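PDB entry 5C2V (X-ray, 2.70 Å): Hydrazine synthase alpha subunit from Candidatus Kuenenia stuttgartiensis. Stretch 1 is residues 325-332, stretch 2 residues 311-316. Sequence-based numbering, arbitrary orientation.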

# COMPACT_ATOMS: atom_id res chain seq x y z
N THR D 325 -7.07 7.12 -18.24
CA THR D 325 -7.39 8.51 -18.56
C THR D 325 -6.90 9.50 -17.50
O THR D 325 -7.08 10.71 -17.65
CB THR D 325 -8.90 8.70 -18.76
OG1 THR D 325 -9.58 8.56 -17.50
CG2 THR D 325 -9.45 7.69 -19.75
N TYR D 326 -6.30 8.99 -16.43
CA TYR D 326 -5.84 9.84 -15.34
C TYR D 326 -4.66 10.71 -15.77
O TYR D 326 -3.82 10.28 -16.56
CB TYR D 326 -5.45 9.00 -14.12
CG TYR D 326 -4.96 9.80 -12.93
CD1 TYR D 326 -3.61 10.09 -12.76
CD2 TYR D 326 -5.86 10.27 -11.97
CE1 TYR D 326 -3.17 10.82 -11.67
CE2 TYR D 326 -5.42 11.01 -10.88
CZ TYR D 326 -4.07 11.28 -10.74
OH TYR D 326 -3.63 12.01 -9.66
N GLU D 327 -4.59 11.92 -15.23
CA GLU D 327 -3.48 12.82 -15.52
C GLU D 327 -3.26 13.86 -14.41
O GLU D 327 -4.16 14.15 -13.63
CB GLU D 327 -3.71 13.54 -16.85
CG GLU D 327 -5.00 14.33 -16.92
CD GLU D 327 -5.15 15.09 -18.23
OE1 GLU D 327 -4.11 15.44 -18.83
OE2 GLU D 327 -6.30 15.33 -18.65
N LYS D 328 -2.04 14.40 -14.36
CA LYS D 328 -1.69 15.44 -13.40
C LYS D 328 -1.63 16.79 -14.10
O LYS D 328 -0.79 17.01 -14.98
CB LYS D 328 -0.35 15.13 -12.73
CG LYS D 328 -0.36 15.24 -11.22
CD LYS D 328 -1.19 14.14 -10.59
CE LYS D 328 -1.06 14.14 -9.08
NZ LYS D 328 -1.79 13.00 -8.47
N LEU D 329 -2.51 17.70 -13.71
CA LEU D 329 -2.60 19.01 -14.36
C LEU D 329 -1.60 20.04 -13.85
O LEU D 329 -1.29 21.00 -14.55
CB LEU D 329 -4.02 19.56 -14.21
CG LEU D 329 -5.14 18.70 -14.81
CD1 LEU D 329 -6.50 19.36 -14.60
CD2 LEU D 329 -4.88 18.44 -16.28
N THR D 330 -1.09 19.84 -12.64
CA THR D 330 -0.26 20.84 -11.97
C THR D 330 0.89 20.24 -11.17
O THR D 330 1.17 19.04 -11.27
CB THR D 330 -1.09 21.72 -11.01
OG1 THR D 330 -1.73 20.89 -10.03
CG2 THR D 330 -2.15 22.53 -11.76
N GLY D 331 1.55 21.08 -10.38
CA GLY D 331 2.53 20.62 -9.41
C GLY D 331 3.99 20.92 -9.68
O GLY D 331 4.84 20.72 -8.81
N LYS D 332 4.30 21.41 -10.88
CA LYS D 332 5.69 21.64 -11.24
C LYS D 332 6.19 23.02 -10.82
O LYS D 332 7.39 23.30 -10.90
CB LYS D 332 5.87 21.45 -12.75
CG LYS D 332 6.12 20.00 -13.14
CD LYS D 332 5.57 19.67 -14.51
CE LYS D 332 4.94 18.28 -14.53
NZ LYS D 332 3.55 18.29 -15.04
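Stretch 2 311-316: GQLAAV

Where a short antiparallel pairing runs out, side chains can take over the work of the backbone, and the contact between residues 311-316 and 325-332 of the hydrazine synthase alpha subunit illustrates the principle well. Its strongest polar feature lies where stretch 1 has already left the strand. Thr330, in the p rotamer, places its hydroxyl between two groups of stretch 2: OG1 of Thr330 donates to OE1 of Gln312 at 2.8 Å and accepts from the backbone N of Leu313, also at 2.8 Å, with an angle of 160° at the hydrogen. One oxygen thus satisfies a side-chain carbonyl and a main-chain amide together, standing in for the backbone carbonyl that an amide on a sheet would ordinarily find. Gln312, with chi1 and chi2 both m, brings its OE1 within reach of this hydroxyl, while its NE2 is hydrogen-bonded elsewhere in the structure. The N of Gly331 also comes within 3.1 Å of OE1 of Gln312, but the angle is too poor for a hydrogen bond. Gly331 itself has phi/psi of 110/-10, a conformation in which a CB would be jammed against the preceding carbonyl oxygen, so these backbone angles by themselves call for glycine.

From Thr330 the backbone ladder leads back along stretch 1. The N of Leu329 donates to O of Leu313 at 2.9 Å, and beyond it Glu327 and Ala315 form a reciprocal pair: N of Glu327 reaches O of Ala315 at 3.1 Å, while N of Ala315 reaches O of Glu327 at 3.3 Å. Such a double link defines an antiparallel hydrogen-bonded pair, and the CA atoms of Glu327 and Ala315 stand 5.5 Å apart. The next pair, Lys328 with Ala314, is of the non-hydrogen-bonded kind, and its CA atoms are closer, at 5.0 Å. The end-to-end directions differ by 173°, so stretch 2 runs almost exactly against stretch 1. Strand geometry in stretch 1 is confined to Glu327 and Lys328, whereas stretch 2 is extended through Val316. Next to the reciprocal pair, CA of Tyr326 makes a CA-H...O contact of 3.5 Å with O of Ala315.

The packing follows the alternation of the strands. The side chains of Glu327 and Ala315 share one face of the sheet, where CG of Glu327 lies 3.9 Å from CB of Ala315. Leu329 adds to the cover of this alanine, its CD1 lying 3.8 Å from CB of Ala315, and its CB meets CB of Leu313 at 3.9 Å. Lys328 and Ala314 occupy the other face. There the ring of Tyr326 packs beside the small alanine, with CE2 of Tyr326 4.1 Å from CB of Ala314, and its edge meets Val316, CD2 of Tyr326 lying 3.5 Å from CG1 of Val316. Within stretch 1, NZ of Lys328 donates to OH of Tyr326 in a very short hydrogen bond of 2.4 Å, tying the lysine to the ring. In all, the contact buries 556 Å², both sides summed.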

# COMPACT_ATOMS: atom_id res chain seq x y z
N GLY D 311 -4.64 21.99 -2.68
CA GLY D 311 -3.79 20.92 -3.21
C GLY D 311 -3.44 21.14 -4.66
O GLY D 311 -3.36 22.27 -5.13
N GLN D 312 -3.18 20.04 -5.37
CA GLN D 312 -2.92 20.10 -6.81
C GLN D 312 -4.20 19.86 -7.61
O GLN D 312 -5.28 19.69 -7.04
CB GLN D 312 -1.85 19.08 -7.20
CG GLN D 312 -0.53 19.27 -6.48
CD GLN D 312 0.08 20.64 -6.72
OE1 GLN D 312 -0.12 21.24 -7.78
NE2 GLN D 312 0.83 21.13 -5.75
N LEU D 313 -4.07 19.86 -8.93
CA LEU D 313 -5.21 19.62 -9.81
C LEU D 313 -5.06 18.31 -10.57
O LEU D 313 -4.06 18.08 -11.25
CB LEU D 313 -5.37 20.78 -10.80
CG LEU D 313 -5.78 22.14 -10.24
CD1 LEU D 313 -5.94 23.15 -11.37
CD2 LEU D 313 -7.06 22.03 -9.43
N ALA D 314 -6.07 17.44 -10.45
CA ALA D 314 -6.06 16.17 -11.16
C ALA D 314 -7.28 16.04 -12.06
O ALA D 314 -8.28 16.74 -11.86
CB ALA D 314 -6.00 15.01 -10.17
N ALA D 315 -7.21 15.16 -13.05
CA ALA D 315 -8.32 15.00 -13.98
C ALA D 315 -8.49 13.56 -14.47
O ALA D 315 -7.52 12.86 -14.73
CB ALA D 315 -8.13 15.93 -15.17
N VAL D 316 -9.75 13.14 -14.59
CA VAL D 316 -10.08 11.85 -15.20
C VAL D 316 -11.31 12.02 -16.09
O VAL D 316 -12.29 12.64 -15.68
CB VAL D 316 -10.35 10.75 -14.15
CG1 VAL D 316 -9.05 10.28 -13.52
CG2 VAL D 316 -11.32 11.24 -13.08